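Local coordinates for protein putative SnoaL-like polyketide cyclase (Jannaschia sp., PDB 3KKG) that probably acts as a SnoaL-like polyketide cyclase with an NTF2-type fold, closing a ring in a polyketide intermediate, at residues Thr14-Leu18 and Val32-Met37; Ile7-Val12 and Val80-Val85; Phe99-Ser105 and Val136-Ser141. All coordinates share one frame; numbering follows the deposited sequence. Where two conformers were deposited one is given.

Interaction 1: Thr14-Leu18 and Val32-Met37; sequences TVLRL and VWRETM
Leu18 and Arg17, at the end of segment 14-18, meet Thr36 and its neighbours on helix 29-36, part of the helical layer of the NTF2-like fold. Leu18 is the apolar centre. Leu18 CD2 lies 3.7 Å from Trp33 CD1, the two side chains crossing at about a right angle, and 4.1 Å from Thr36 CG2. Thr36 CG2, anti to the backbone N while OG1 folds back to the Val32 carbonyl (2.8 Å from Thr36 OG1 to Val32 O), also meets Thr14 CG2 at 3.7 Å. Arg17 bends at CG-CD (chi3 61°), and its guanidinium centre sits over Val32 CG1. The Glu35 carboxylate comes to the guanidinium edge with the two planes 90° apart, and Arg17 NH2 to Glu35 OE2 is a long salt bridge of 3.5 Å; Arg17 NE pairs with Glu21. One water joins Thr14 O, Thr36 OG1 and, weakly, Arg17 NH1. A second links Leu18 O with Trp33 NE1, which also bonds to Gly22 O. The direct contact is therefore apolar inside and charged at its outer edge, with waters taking up polar atoms that do not meet directly. Such a long, perpendicular ion pair is likely to contribute mainly electrostatic attraction.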
loop_
_atom_site.group_PDB
_atom_site.type_symbol
_atom_site.label_atom_id
_atom_site.label_comp_id
_atom_site.label_asym_id
_atom_site.label_seq_id
_atom_site.Cartn_x
_atom_site.Cartn_y
_atom_site.Cartn_z
ATOM N N THR A 14 17.492 -7.103 7.641
ATOM C CA THR A 14 17.789 -5.682 7.824
ATOM C C THR A 14 16.511 -4.853 7.923
ATOM O O THR A 14 16.378 -4.029 8.849
ATOM C CB THR A 14 18.715 -5.202 6.707
ATOM O OG1 THR A 14 19.982 -5.859 6.863
ATOM C CG2 THR A 14 18.872 -3.644 6.671
ATOM N N VAL A 15 15.570 -5.063 7.012
ATOM C CA VAL A 15 14.326 -4.303 7.055
ATOM C C VAL A 15 13.485 -4.581 8.296
ATOM O O VAL A 15 12.896 -3.675 8.906
ATOM C CB VAL A 15 13.484 -4.565 5.780
ATOM C CG1 VAL A 15 12.070 -4.164 6.011
ATOM C CG2 VAL A 15 14.149 -3.874 4.591
ATOM N N LEU A 16 13.442 -5.847 8.718
ATOM C CA LEU A 16 12.582 -6.183 9.846
ATOM C C LEU A 16 13.029 -5.515 11.174
ATOM O O LEU A 16 12.215 -5.321 12.093
ATOM C CB LEU A 16 12.373 -7.690 9.992
ATOM C CG LEU A 16 11.358 -8.282 9.030
ATOM C CD1 LEU A 16 11.352 -9.825 9.156
ATOM C CD2 LEU A 16 9.967 -7.685 9.234
ATOM N N ARG A 17 14.306 -5.155 11.270
ATOM C CA ARG A 17 14.782 -4.402 12.437
ATOM C C ARG A 17 14.026 -3.101 12.593
ATOM O O ARG A 17 13.810 -2.641 13.718
ATOM C CB ARG A 17 16.275 -4.110 12.339
ATOM C CG ARG A 17 17.140 -5.311 12.325
ATOM C CD ARG A 17 18.629 -4.980 12.412
ATOM N NE ARG A 17 18.939 -4.282 13.663
ATOM C CZ ARG A 17 19.796 -3.273 13.789
ATOM N NH1 ARG A 17 20.468 -2.794 12.748
ATOM N NH2 ARG A 17 19.995 -2.742 14.990
ATOM N N LEU A 18 13.543 -2.533 11.477
ATOM C CA LEU A 18 12.819 -1.276 11.526
ATOM C C LEU A 18 11.434 -1.398 12.147
ATOM O O LEU A 18 10.802 -0.403 12.462
ATOM C CB LEU A 18 12.686 -0.700 10.116
ATOM C CG LEU A 18 14.010 -0.415 9.393
ATOM C CD1 LEU A 18 13.818 -0.044 7.934
ATOM C CD2 LEU A 18 14.794 0.704 10.184
ATOM N N VAL A 32 19.064 3.185 14.862
ATOM C CA VAL A 32 18.827 2.020 13.998
ATOM C C VAL A 32 18.595 2.511 12.549
ATOM O O VAL A 32 19.107 1.955 11.586
ATOM C CB VAL A 32 17.627 1.134 14.472
ATOM C CG1 VAL A 32 17.324 0.011 13.438
ATOM C CG2 VAL A 32 17.895 0.543 15.864
ATOM N N TRP A 33 17.797 3.559 12.400
ATOM C CA TRP A 33 17.626 4.153 11.080
ATOM C C TRP A 33 18.977 4.608 10.490
ATOM O O TRP A 33 19.276 4.356 9.326
ATOM C CB TRP A 33 16.646 5.324 11.125
ATOM C CG TRP A 33 15.193 4.944 11.128
ATOM C CD1 TRP A 33 14.612 3.955 11.848
ATOM C CD2 TRP A 33 14.141 5.558 10.378
ATOM N NE1 TRP A 33 13.264 3.892 11.574
ATOM C CE2 TRP A 33 12.950 4.863 10.683
ATOM C CE3 TRP A 33 14.081 6.612 9.459
ATOM C CZ2 TRP A 33 11.721 5.204 10.129
ATOM C CZ3 TRP A 33 12.874 6.935 8.905
ATOM C CH2 TRP A 33 11.714 6.265 9.262
ATOM N N ARG A 34 19.802 5.262 11.303
ATOM C CA ARG A 34 21.099 5.749 10.812
ATOM C C ARG A 34 22.049 4.634 10.383
ATOM O O ARG A 34 22.837 4.822 9.466
ATOM C CB ARG A 34 21.767 6.654 11.841
ATOM C CG ARG A 34 21.005 7.942 12.061
ATOM C CD ARG A 34 21.661 8.843 13.073
ATOM N NE ARG A 34 20.846 10.043 13.301
ATOM C CZ ARG A 34 20.223 10.353 14.440
ATOM N NH1 ARG A 34 20.304 9.588 15.524
ATOM N NH2 ARG A 34 19.503 11.457 14.499
ATOM N N GLU A 35 21.957 3.469 11.014
ATOM C CA GLU A 35 22.767 2.322 10.588
ATOM C C GLU A 35 22.195 1.513 9.420
ATOM O O GLU A 35 22.914 0.783 8.751
ATOM C CB GLU A 35 23.092 1.419 11.759
ATOM C CG GLU A 35 21.979 0.649 12.421
ATOM C CD GLU A 35 22.494 -0.064 13.692
ATOM O OE1 GLU A 35 23.464 -0.840 13.569
ATOM O OE2 GLU A 35 21.970 0.185 14.806
ATOM N N THR A 36 20.904 1.674 9.153
ATOM C CA THR A 36 20.184 0.888 8.139
ATOM C C THR A 36 20.009 1.613 6.794
ATOM O O THR A 36 20.047 1.018 5.716
ATOM C CB THR A 36 18.777 0.546 8.729
ATOM O OG1 THR A 36 18.981 -0.248 9.916
ATOM C CG2 THR A 36 17.940 -0.289 7.767
HETATM N N MSE A 37 19.670 2.903 6.885
HETATM C CA MSE A 37 19.407 3.747 5.703
HETATM C C MSE A 37 20.704 4.420 5.241
HETATM O O MSE A 37 21.603 4.695 6.049
HETATM C CB MSE A 37 18.389 4.853 6.019
HETATM C CG MSE A 37 16.916 4.459 5.988
HETATM SE SE MSE A 37 16.331 3.244 7.450
HETATM C CE MSE A 37 14.398 3.589 7.321
HETATM O O HOH W 1 18.651 -2.762 10.073
HETATM O O HOH W 2 10.604 2.081 11.299
#

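Interaction 2: Ile7-Val12 and Val80-Val85; sequences IETQNV and VEGDNV
Glu8 and Gly82 approach to 5.4 Å between CA atoms where helix 6-16 runs past the type II' turn Glu81-Asn84, the tip of the beta hairpin formed by strands 72-81 and 84-94 in the sheet of the NTF2-like fold. Gly82 occupies the turn with positive phi (58°), a conformation that a residue with a side chain adopts less readily. Polar groups of the helix grip this tip. Glu8 extends beyond CG and brings OE2 in front of Gly82 N, for a nearly straight bond, although the exact place of that oxygen is uncertain; its other oxygen, OE1, accepts from Ser5 N. One turn along, Asn11 spends both hydrogens of its amide nitrogen on the hairpin. Asn11 ND2 gives one to Gly82 O at 2.9 Å, with the donor lying above the carbonyl plane, and the other to Asp83 OD1, where the anti lone pair receives it. Both acceptors lie near the Asn11 amide plane, so the pair fixes the rotation of that group. Deeper in, Val12 CG2 packs on Val80 CG1 at 3.6 Å, while Val85 CG2 touches Asn11 CB at 4.0 Å. On the outer side of the hairpin, Glu81 turns to the second subunit, pairing with Arg4 there and bonding to Val80 N of that subunit, so the helix and the dimer partner both meet this hairpin. The amide of Asn11 is held from its oxygen end too: a water donates to Asn11 OD1 and to Asp83 OD1, at 2.7 Å in each case.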
loop_
_atom_site.group_PDB
_atom_site.type_symbol
_atom_site.label_atom_id
_atom_site.label_comp_id
_atom_site.label_asym_id
_atom_site.label_seq_id
_atom_site.Cartn_x
_atom_site.Cartn_y
_atom_site.Cartn_z
ATOM N N ILE A 7 21.092 -12.732 -0.398
ATOM C CA ILE A 7 20.904 -11.285 -0.375
ATOM C C ILE A 7 19.462 -10.983 0.040
ATOM O O ILE A 7 19.198 -10.043 0.813
ATOM C CB ILE A 7 21.233 -10.663 -1.755
ATOM C CG1 ILE A 7 22.729 -10.675 -1.990
ATOM C CG2 ILE A 7 20.763 -9.190 -1.837
ATOM C CD1 ILE A 7 23.091 -10.484 -3.438
ATOM N N GLU A 8 18.509 -11.744 -0.508
ATOM C CA GLU A 8 17.104 -11.521 -0.133
ATOM C C GLU A 8 16.879 -11.694 1.362
ATOM O O GLU A 8 16.215 -10.893 2.023
ATOM C CB GLU A 8 16.185 -12.461 -0.904
ATOM C CG GLU A 8 16.031 -12.053 -2.378
ATOM C CD GLU A 8 15.182 -13.039 -3.180
ATOM O OE1 GLU A 8 15.216 -14.239 -2.855
ATOM O OE2 GLU A 8 14.540 -12.632 -4.159
ATOM N N THR A 9 17.389 -12.791 1.914
ATOM C CA THR A 9 17.188 -13.003 3.336
ATOM C C THR A 9 17.878 -11.913 4.183
ATOM O O THR A 9 17.314 -11.464 5.174
ATOM C CB THR A 9 17.556 -14.432 3.798
ATOM O OG1 THR A 9 17.132 -14.601 5.156
ATOM C CG2 THR A 9 19.031 -14.652 3.684
ATOM N N GLN A 10 19.075 -11.480 3.790
ATOM C CA GLN A 10 19.725 -10.395 4.527
ATOM C C GLN A 10 18.957 -9.081 4.394
ATOM O O GLN A 10 18.813 -8.333 5.365
ATOM C CB GLN A 10 21.171 -10.209 4.111
ATOM C CG GLN A 10 21.892 -9.186 5.010
ATOM C CD GLN A 10 21.863 -9.559 6.496
ATOM O OE1 GLN A 10 22.446 -10.592 6.889
ATOM N NE2 GLN A 10 21.189 -8.744 7.321
ATOM N N ASN A 11 18.380 -8.851 3.206
ATOM C CA ASN A 11 17.572 -7.652 3.000
ATOM C C ASN A 11 16.398 -7.682 3.964
ATOM O O ASN A 11 16.045 -6.645 4.567
ATOM C CB ASN A 11 17.081 -7.629 1.572
ATOM C CG ASN A 11 18.122 -7.078 0.582
ATOM O OD1 ASN A 11 19.157 -6.550 0.964
ATOM N ND2 ASN A 11 17.787 -7.192 -0.720
ATOM N N VAL A 12 15.742 -8.857 4.079
ATOM C CA VAL A 12 14.603 -8.983 4.999
ATOM C C VAL A 12 15.001 -8.758 6.451
ATOM O O VAL A 12 14.315 -8.074 7.223
ATOM C CB VAL A 12 13.866 -10.335 4.799
ATOM C CG1 VAL A 12 12.843 -10.556 5.922
ATOM C CG2 VAL A 12 13.125 -10.336 3.425
ATOM N N VAL A 80 9.669 -10.570 -0.449
ATOM C CA VAL A 80 10.896 -10.011 -0.978
ATOM C C VAL A 80 11.197 -10.585 -2.342
ATOM O O VAL A 80 11.067 -11.780 -2.546
ATOM C CB VAL A 80 12.124 -10.257 -0.018
ATOM C CG1 VAL A 80 12.290 -11.748 0.270
ATOM C CG2 VAL A 80 13.421 -9.675 -0.579
ATOM N N GLU A 81 11.635 -9.714 -3.253
ATOM C CA GLU A 81 12.247 -10.111 -4.526
ATOM C C GLU A 81 13.452 -9.226 -4.751
ATOM O O GLU A 81 13.342 -8.001 -4.922
ATOM C CB GLU A 81 11.274 -9.981 -5.677
ATOM C CG GLU A 81 11.849 -10.606 -6.947
ATOM C CD GLU A 81 10.934 -10.617 -8.119
ATOM O OE1 GLU A 81 9.917 -9.917 -8.140
ATOM O OE2 GLU A 81 11.329 -11.286 -9.118
ATOM N N GLY A 82 14.607 -9.830 -4.685
ATOM C CA GLY A 82 15.852 -9.080 -4.833
ATOM C C GLY A 82 15.982 -7.965 -3.810
ATOM O O GLY A 82 15.882 -8.219 -2.614
ATOM N N ASP A 83 16.167 -6.738 -4.312
ATOM C CA ASP A 83 16.351 -5.571 -3.467
ATOM C C ASP A 83 15.026 -4.830 -3.111
ATOM O O ASP A 83 15.039 -3.701 -2.644
ATOM C CB ASP A 83 17.372 -4.628 -4.121
ATOM C CG ASP A 83 18.782 -5.078 -3.919
ATOM O OD1 ASP A 83 19.108 -5.715 -2.887
ATOM O OD2 ASP A 83 19.633 -4.762 -4.783
ATOM N N ASN A 84 13.879 -5.492 -3.327
ATOM C CA ASN A 84 12.573 -4.958 -2.951
ATOM C C ASN A 84 11.978 -5.802 -1.870
ATOM O O ASN A 84 11.841 -6.992 -2.038
ATOM C CB ASN A 84 11.605 -4.976 -4.133
ATOM C CG ASN A 84 12.087 -4.062 -5.270
ATOM O OD1 ASN A 84 11.836 -2.870 -5.248
ATOM N ND2 ASN A 84 12.852 -4.602 -6.176
ATOM N N VAL A 85 11.674 -5.174 -0.709
ATOM C CA VAL A 85 11.053 -5.842 0.416
ATOM C C VAL A 85 9.749 -5.127 0.725
ATOM O O VAL A 85 9.723 -3.888 0.900
ATOM C CB VAL A 85 11.949 -5.835 1.667
ATOM C CG1 VAL A 85 11.216 -6.552 2.779
ATOM C CG2 VAL A 85 13.288 -6.528 1.371
HETATM O O HOH W 3 20.854 -5.337 -0.803
#

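Interaction 3: Phe99-Ser105 and Val136-Ser141; sequences FLGVPPS and VMTAIS
The type I' beta turn Phe99-Val102, in the loop between strands 84-94 and 108-120, packs on the C-terminal helix 133-140 where Val102 meets Ile140. The middle of the contact is Ile140. With CG1 between the backbone N and the carbonyl carbon (chi1 71°), Ile140 reaches out to the loop, putting CD1 at the edge of the Phe99 ring, 3.8 Å from Phe99 CD2, and equally close to Val102 CB. Met137, a selenomethionine, approaches the same ring obliquely in a Met-aromatic contact, its SE 5.1 Å from the ring centroid of Phe99. Two bends in its chain bring the methyl round: Met137 CE lies 3.7 Å from Val102 CG2 and touches Leu100 O at 3.6 Å; this oxygen is hydrogen-bonded to a triethylene glycol, probably from the crystallisation liquor. Val136 CG1 completes the set near Phe99 CE2, and Phe68 meets the Phe99 ring edge-to-face. Replacing Ile140 with an alanine would probably open a gap between Phe99 CD2 and Val102 CB, both of which lose the CD1 methyl they pack on. At the helix end, Ser141 OG folds back to donate to Met137 O at 2.7 Å, and Ser141 N reaches the same oxygen from the opposite face. Ser105 packs its CB on Ile140 O, while its hydroxyl bonds to Gln95. Loop and helix thus meet mainly through hydrocarbon and selenium, without a direct hydrogen bond; their fit depends on shape, and hydroxyls at the border are satisfied within the helix or by Gln95.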
loop_
_atom_site.group_PDB
_atom_site.type_symbol
_atom_site.label_atom_id
_atom_site.label_comp_id
_atom_site.label_asym_id
_atom_site.label_seq_id
_atom_site.Cartn_x
_atom_site.Cartn_y
_atom_site.Cartn_z
ATOM N N PHE A 99 -1.625 15.147 15.567
ATOM C CA PHE A 99 -1.344 14.351 14.329
ATOM C C PHE A 99 -1.929 15.041 13.083
ATOM O O PHE A 99 -3.129 15.160 12.958
ATOM C CB PHE A 99 -1.960 12.958 14.465
ATOM C CG PHE A 99 -1.578 12.011 13.351
ATOM C CD1 PHE A 99 -0.296 11.494 13.291
ATOM C CD2 PHE A 99 -2.499 11.617 12.414
ATOM C CE1 PHE A 99 0.035 10.569 12.290
ATOM C CE2 PHE A 99 -2.142 10.734 11.412
ATOM C CZ PHE A 99 -0.890 10.192 11.380
ATOM N N LEU A 100 -1.029 15.455 12.219
ATOM C CA LEU A 100 -1.400 16.039 10.919
ATOM C C LEU A 100 -2.479 17.122 11.044
ATOM O O LEU A 100 -3.502 17.159 10.310
ATOM C CB LEU A 100 -1.800 14.934 9.925
ATOM C CG LEU A 100 -0.744 13.853 9.687
ATOM C CD1 LEU A 100 -1.255 12.867 8.583
ATOM C CD2 LEU A 100 0.652 14.430 9.374
ATOM N N GLY A 101 -2.276 17.961 12.060
ATOM C CA GLY A 101 -3.139 19.108 12.320
ATOM C C GLY A 101 -4.330 18.848 13.216
ATOM O O GLY A 101 -5.109 19.758 13.535
ATOM N N VAL A 102 -4.484 17.608 13.679
ATOM C CA VAL A 102 -5.660 17.296 14.481
ATOM C C VAL A 102 -5.099 17.281 15.943
ATOM O O VAL A 102 -4.147 16.518 16.251
ATOM C CB VAL A 102 -6.236 15.929 14.137
ATOM C CG1 VAL A 102 -7.406 15.544 15.051
ATOM C CG2 VAL A 102 -6.703 15.898 12.669
ATOM N N PRO A 103 -5.695 18.037 16.854
ATOM C CA PRO A 103 -5.299 18.004 18.244
ATOM C C PRO A 103 -5.491 16.611 18.794
ATOM O O PRO A 103 -6.306 15.838 18.291
ATOM C CB PRO A 103 -6.260 18.971 18.900
ATOM C CG PRO A 103 -6.556 19.949 17.802
ATOM C CD PRO A 103 -6.725 19.069 16.608
ATOM N N PRO A 104 -4.728 16.275 19.843
ATOM C CA PRO A 104 -4.896 14.934 20.392
ATOM C C PRO A 104 -6.348 14.658 20.792
ATOM O O PRO A 104 -7.005 15.403 21.540
ATOM C CB PRO A 104 -3.998 14.925 21.627
ATOM C CG PRO A 104 -3.434 16.216 21.761
ATOM C CD PRO A 104 -3.713 17.067 20.531
ATOM N N SER A 105 -6.831 13.515 20.319
ATOM C CA SER A 105 -8.210 13.082 20.595
ATOM C C SER A 105 -8.283 11.890 21.505
ATOM O O SER A 105 -9.299 11.667 22.143
ATOM C CB SER A 105 -8.943 12.684 19.319
ATOM O OG SER A 105 -8.371 11.541 18.704
ATOM N N VAL A 136 -8.165 6.855 9.197
ATOM C CA VAL A 136 -7.522 7.383 10.412
ATOM C C VAL A 136 -7.975 8.823 10.657
ATOM O O VAL A 136 -8.430 9.194 11.769
ATOM C CB VAL A 136 -6.002 7.290 10.346
ATOM C CG1 VAL A 136 -5.332 8.088 11.493
ATOM C CG2 VAL A 136 -5.509 5.811 10.377
HETATM N N MSE A 137 -7.884 9.660 9.635
HETATM C CA MSE A 137 -8.247 11.067 9.797
HETATM C C MSE A 137 -9.713 11.190 10.138
HETATM O O MSE A 137 -10.097 12.054 10.978
HETATM C CB MSE A 137 -7.874 11.879 8.567
HETATM C CG MSE A 137 -6.433 11.922 8.248
HETATM SE SE MSE A 137 -5.295 12.618 9.625
HETATM C CE MSE A 137 -5.781 14.478 9.392
ATOM N N THR A 138 -10.571 10.370 9.539
ATOM C CA THR A 138 -12.005 10.396 9.872
ATOM C C THR A 138 -12.246 10.010 11.328
ATOM O O THR A 138 -13.036 10.693 12.029
ATOM C CB THR A 138 -12.797 9.472 8.918
ATOM O OG1 THR A 138 -12.560 9.941 7.596
ATOM C CG2 THR A 138 -14.296 9.475 9.244
ATOM N N ALA A 139 -11.583 8.957 11.809
ATOM C CA ALA A 139 -11.751 8.427 13.172
ATOM C C ALA A 139 -11.299 9.451 14.192
ATOM O O ALA A 139 -12.036 9.691 15.200
ATOM C CB ALA A 139 -11.028 7.140 13.347
ATOM N N ILE A 140 -10.169 10.116 13.952
ATOM C CA ILE A 140 -9.619 11.057 14.963
ATOM C C ILE A 140 -10.226 12.451 14.911
ATOM O O ILE A 140 -10.135 13.213 15.899
ATOM C CB ILE A 140 -8.058 11.164 14.888
ATOM C CG1 ILE A 140 -7.585 11.906 13.624
ATOM C CG2 ILE A 140 -7.408 9.846 15.081
ATOM C CD1 ILE A 140 -6.097 12.141 13.585
ATOM N N SER A 141 -10.863 12.819 13.795
ATOM C CA SER A 141 -11.523 14.117 13.643
ATOM C C SER A 141 -13.003 14.052 14.064
ATOM O O SER A 141 -13.694 15.072 14.041
ATOM C CB SER A 141 -11.458 14.563 12.188
ATOM O OG SER A 141 -10.123 14.609 11.702
#

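Overall arrangement
From the N terminus, helix 6-16 serves two contacts in turn. Its first part takes part in interaction 2, which closes a 67-residue loop with the hairpin 80-85; its last part enters interaction 1, closed after only 13 residues by helix 29-36. Interaction 1 thus falls wholly within the span of interaction 2, and the two touch where Val15 CG1 lies 4.1 Å from Val85 CG1. Interaction 3 follows in series, joining the loop 99-105 to the last helix across two long strands. It sits on the other side of the chain's centre, about 28 Å from interaction 1 and 35 Å from interaction 2, centre to centre. Helix is tied to helix in interaction 1, to hairpin in 2 and to loop in 3.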